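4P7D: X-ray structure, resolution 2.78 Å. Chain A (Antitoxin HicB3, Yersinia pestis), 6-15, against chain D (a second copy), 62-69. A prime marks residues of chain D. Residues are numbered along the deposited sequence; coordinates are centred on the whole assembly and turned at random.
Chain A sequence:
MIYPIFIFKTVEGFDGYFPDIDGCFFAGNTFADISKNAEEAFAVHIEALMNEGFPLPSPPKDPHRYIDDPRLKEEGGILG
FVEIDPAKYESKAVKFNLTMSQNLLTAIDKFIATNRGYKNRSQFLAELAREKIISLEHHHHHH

Chain A 6-15: FIFKTVEGFD
Chain D (62-69) DPHRYIDD

Chain A supplies a β-hairpin and chain D a short helix laid across it. Strand 6-10 runs into a type I turn from Thr10 to Gly13 and returns as strand 13-15. The hairpin ladder is paid for internally: Phe8 N to Asp15 O (2.7 Å), Asp15 N to Phe8 O (2.8 Å), Thr10 N to Gly13 O and Gly13 N to Thr10 O (both 2.9 Å). Gly13 sits at phi/psi 133/-120, where a CB would jam against the preceding carbonyl O, so the backbone itself calls for glycine.

Helix 63-67 passes 8.5 Å from the axis of strand 6-10, their N-to-C directions 123° apart, and makes 55° with strand 13-15. The register is set by Lys9 CA to His64′ CA at 6.0 Å and Gly13 CA to Pro63′ CA at 6.5 Å. Asp62′ (chi1 t) is the N-cap: its OD1 accepts from His64′ N at 3.2 Å and its OD2 from Arg65′ N at 3.1 Å, satisfying amides that have no earlier helical carbonyl to bond. Ile67′ N bonds to Pro63′ O and Asp68′ N to His64′ O, each at 3.0 Å.

The polar centre is His64′, chi1 m and chi2 172°, whose CB points sideways while the ring end comes nearer the hairpin. Its NE2 donates to Thr10 O at 2.7 Å and, weakly, to Gly13 O at 2.8 Å; both oxygens lie at the ring edge, near its plane. These are the same carbonyls that close the hairpin pair, so each accepts a second bond, and one imidazole nitrogen bridges the two strands where they enter and leave the turn. Lys9 CB packs 3.4 Å from His64′ CD2.

Farther along chain D, Lys9 extends to meet Asp68′. With chi1 p and the remaining chis t, its NZ forms a salt bridge to Asp68′ OD2 at 2.7 Å, plus a weak hydrogen bond to OD1 at 2.9 Å. Asp68′, chi1 m, brings its carboxylate nearer from a sideways CB, and OD1 is also hydrogen-bonded elsewhere in the structure.

Beside these polar links the side chains of Ile7, Phe14, Pro63′ and Ile67′ make apolar contacts. Ile67′ (m, t) points toward the hairpin, its CD1 3.8 Å from Ile7 CG2 and, against the backbone, 3.3 Å from Lys9 N and 3.6 Å from Phe8 C. Ile7 (m, t) also points toward the helix. Phe14, chi1 p, adds its CB at 4.4 Å from Ile67′ CD1 and its CD1 at 4.3 Å from Pro63′ CB. Together the stretches bury 399 Å².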

# COMPACT_ATOMS: atom_id res chain seq x y z
N PHE A 6 -15.51 -10.35 17.53
CA PHE A 6 -14.56 -10.94 18.47
C PHE A 6 -13.12 -10.75 17.98
O PHE A 6 -12.78 -11.06 16.83
CB PHE A 6 -14.82 -12.44 18.69
CG PHE A 6 -16.15 -12.76 19.32
CD1 PHE A 6 -16.97 -11.75 19.81
CD2 PHE A 6 -16.59 -14.07 19.42
CE1 PHE A 6 -18.20 -12.05 20.39
CE2 PHE A 6 -17.80 -14.38 19.99
CZ PHE A 6 -18.61 -13.37 20.48
N ILE A 7 -12.26 -10.25 18.84
CA ILE A 7 -10.90 -9.99 18.41
C ILE A 7 -9.88 -10.77 19.24
O ILE A 7 -9.82 -10.64 20.46
CB ILE A 7 -10.58 -8.50 18.52
CG1 ILE A 7 -11.70 -7.68 17.88
CG2 ILE A 7 -9.24 -8.20 17.89
CD1 ILE A 7 -11.62 -6.23 18.23
N PHE A 8 -9.08 -11.60 18.57
CA PHE A 8 -8.07 -12.37 19.27
C PHE A 8 -6.67 -11.93 18.88
O PHE A 8 -6.42 -11.68 17.70
CB PHE A 8 -8.24 -13.85 18.97
CG PHE A 8 -9.60 -14.36 19.31
CD1 PHE A 8 -9.92 -14.70 20.61
CD2 PHE A 8 -10.56 -14.49 18.33
CE1 PHE A 8 -11.17 -15.16 20.93
CE2 PHE A 8 -11.81 -14.96 18.64
CZ PHE A 8 -12.11 -15.30 19.95
N LYS A 9 -5.76 -11.84 19.85
CA LYS A 9 -4.38 -11.55 19.51
C LYS A 9 -3.78 -12.69 18.67
O LYS A 9 -4.23 -13.83 18.70
CB LYS A 9 -3.53 -11.29 20.76
CG LYS A 9 -3.80 -12.18 21.95
CD LYS A 9 -2.98 -11.69 23.16
CE LYS A 9 -3.08 -12.63 24.35
NZ LYS A 9 -2.12 -12.25 25.43
N THR A 10 -2.77 -12.34 17.89
CA THR A 10 -2.18 -13.24 16.91
C THR A 10 -0.75 -12.79 16.86
O THR A 10 -0.50 -11.61 17.05
CB THR A 10 -2.91 -13.15 15.55
OG1 THR A 10 -3.93 -14.17 15.49
CG2 THR A 10 -1.97 -13.33 14.40
N VAL A 11 0.19 -13.72 16.70
CA VAL A 11 1.62 -13.40 16.85
C VAL A 11 1.99 -12.16 16.04
O VAL A 11 2.66 -11.27 16.55
CB VAL A 11 2.54 -14.57 16.43
CG1 VAL A 11 4.01 -14.19 16.61
CG2 VAL A 11 2.20 -15.82 17.21
N GLU A 12 1.53 -12.08 14.79
CA GLU A 12 1.83 -10.89 14.00
C GLU A 12 0.61 -9.98 13.83
O GLU A 12 0.35 -9.48 12.73
CB GLU A 12 2.40 -11.31 12.64
CG GLU A 12 3.80 -11.94 12.73
CD GLU A 12 4.33 -12.43 11.39
OE1 GLU A 12 4.51 -11.59 10.47
OE2 GLU A 12 4.53 -13.65 11.25
N GLY A 13 -0.10 -9.74 14.92
CA GLY A 13 -1.24 -8.82 14.93
C GLY A 13 -2.51 -9.32 15.60
O GLY A 13 -2.53 -9.64 16.79
N PHE A 14 -3.60 -9.38 14.83
CA PHE A 14 -4.88 -9.84 15.36
C PHE A 14 -5.62 -10.71 14.37
O PHE A 14 -5.33 -10.73 13.17
CB PHE A 14 -5.79 -8.66 15.75
CG PHE A 14 -6.22 -7.83 14.58
CD1 PHE A 14 -5.47 -6.71 14.20
CD2 PHE A 14 -7.33 -8.17 13.83
CE1 PHE A 14 -5.84 -5.95 13.12
CE2 PHE A 14 -7.71 -7.41 12.74
CZ PHE A 14 -6.96 -6.30 12.38
N ASP A 15 -6.64 -11.34 14.92
CA ASP A 15 -7.40 -12.39 14.29
C ASP A 15 -8.83 -12.09 14.70
O ASP A 15 -9.06 -11.66 15.83
CB ASP A 15 -6.92 -13.73 14.84
CG ASP A 15 -7.46 -14.90 14.09
OD1 ASP A 15 -7.48 -14.83 12.84
OD2 ASP A 15 -7.84 -15.89 14.75
N ASP D 62 0.08 -0.91 18.35
CA ASP D 62 0.03 -2.31 18.80
C ASP D 62 -1.38 -2.72 19.23
O ASP D 62 -1.93 -2.21 20.20
CB ASP D 62 1.00 -2.57 19.96
CG ASP D 62 1.03 -4.06 20.38
OD1 ASP D 62 0.88 -4.95 19.51
OD2 ASP D 62 1.21 -4.34 21.59
N PRO D 63 -1.98 -3.67 18.50
CA PRO D 63 -3.28 -4.15 18.92
C PRO D 63 -3.22 -5.05 20.15
O PRO D 63 -4.26 -5.27 20.79
CB PRO D 63 -3.75 -4.94 17.70
CG PRO D 63 -2.52 -5.46 17.13
CD PRO D 63 -1.52 -4.34 17.29
N HIS D 64 -2.05 -5.58 20.48
CA HIS D 64 -1.94 -6.49 21.62
C HIS D 64 -2.12 -5.75 22.94
O HIS D 64 -2.84 -6.21 23.82
CB HIS D 64 -0.60 -7.22 21.61
CG HIS D 64 -0.49 -8.29 20.57
ND1 HIS D 64 0.68 -8.94 20.30
CD2 HIS D 64 -1.43 -8.81 19.74
CE1 HIS D 64 0.47 -9.83 19.33
NE2 HIS D 64 -0.80 -9.76 18.98
N ARG D 65 -1.48 -4.59 23.04
CA ARG D 65 -1.59 -3.69 24.17
C ARG D 65 -3.06 -3.60 24.61
O ARG D 65 -3.38 -3.74 25.79
CB ARG D 65 -1.02 -2.31 23.79
CG ARG D 65 -1.30 -1.15 24.73
CD ARG D 65 -0.27 0.01 24.51
NE ARG D 65 -0.82 1.32 24.88
CZ ARG D 65 -0.14 2.47 24.83
NH1 ARG D 65 1.12 2.47 24.46
NH2 ARG D 65 -0.73 3.61 25.17
N TYR D 66 -3.94 -3.46 23.62
CA TYR D 66 -5.36 -3.26 23.86
C TYR D 66 -6.11 -4.56 24.11
O TYR D 66 -6.96 -4.62 24.99
CB TYR D 66 -5.97 -2.51 22.67
CG TYR D 66 -5.48 -1.08 22.57
CD1 TYR D 66 -6.25 -0.03 23.04
CD2 TYR D 66 -4.22 -0.79 22.04
CE1 TYR D 66 -5.80 1.27 22.98
CE2 TYR D 66 -3.76 0.51 21.97
CZ TYR D 66 -4.56 1.53 22.44
OH TYR D 66 -4.11 2.83 22.38
N ILE D 67 -5.81 -5.60 23.34
CA ILE D 67 -6.52 -6.85 23.52
C ILE D 67 -6.32 -7.36 24.93
O ILE D 67 -7.24 -7.89 25.54
CB ILE D 67 -6.08 -7.91 22.50
CG1 ILE D 67 -6.56 -7.53 21.11
CG2 ILE D 67 -6.64 -9.27 22.85
CD1 ILE D 67 -6.21 -8.56 20.09
N ASP D 68 -5.13 -7.17 25.48
CA ASP D 68 -4.85 -7.70 26.81
C ASP D 68 -5.13 -6.71 27.94
O ASP D 68 -5.00 -7.08 29.12
CB ASP D 68 -3.40 -8.19 26.87
CG ASP D 68 -3.15 -9.37 25.95
OD1 ASP D 68 -4.12 -10.12 25.69
OD2 ASP D 68 -1.99 -9.55 25.50
N ASP D 69 -5.52 -5.48 27.60
CA ASP D 69 -5.82 -4.47 28.61
C ASP D 69 -6.80 -5.04 29.61
O ASP D 69 -7.86 -5.55 29.24
CB ASP D 69 -6.39 -3.20 27.99
CG ASP D 69 -6.45 -2.05 28.98
OD1 ASP D 69 -7.06 -2.21 30.05
OD2 ASP D 69 -5.88 -0.98 28.69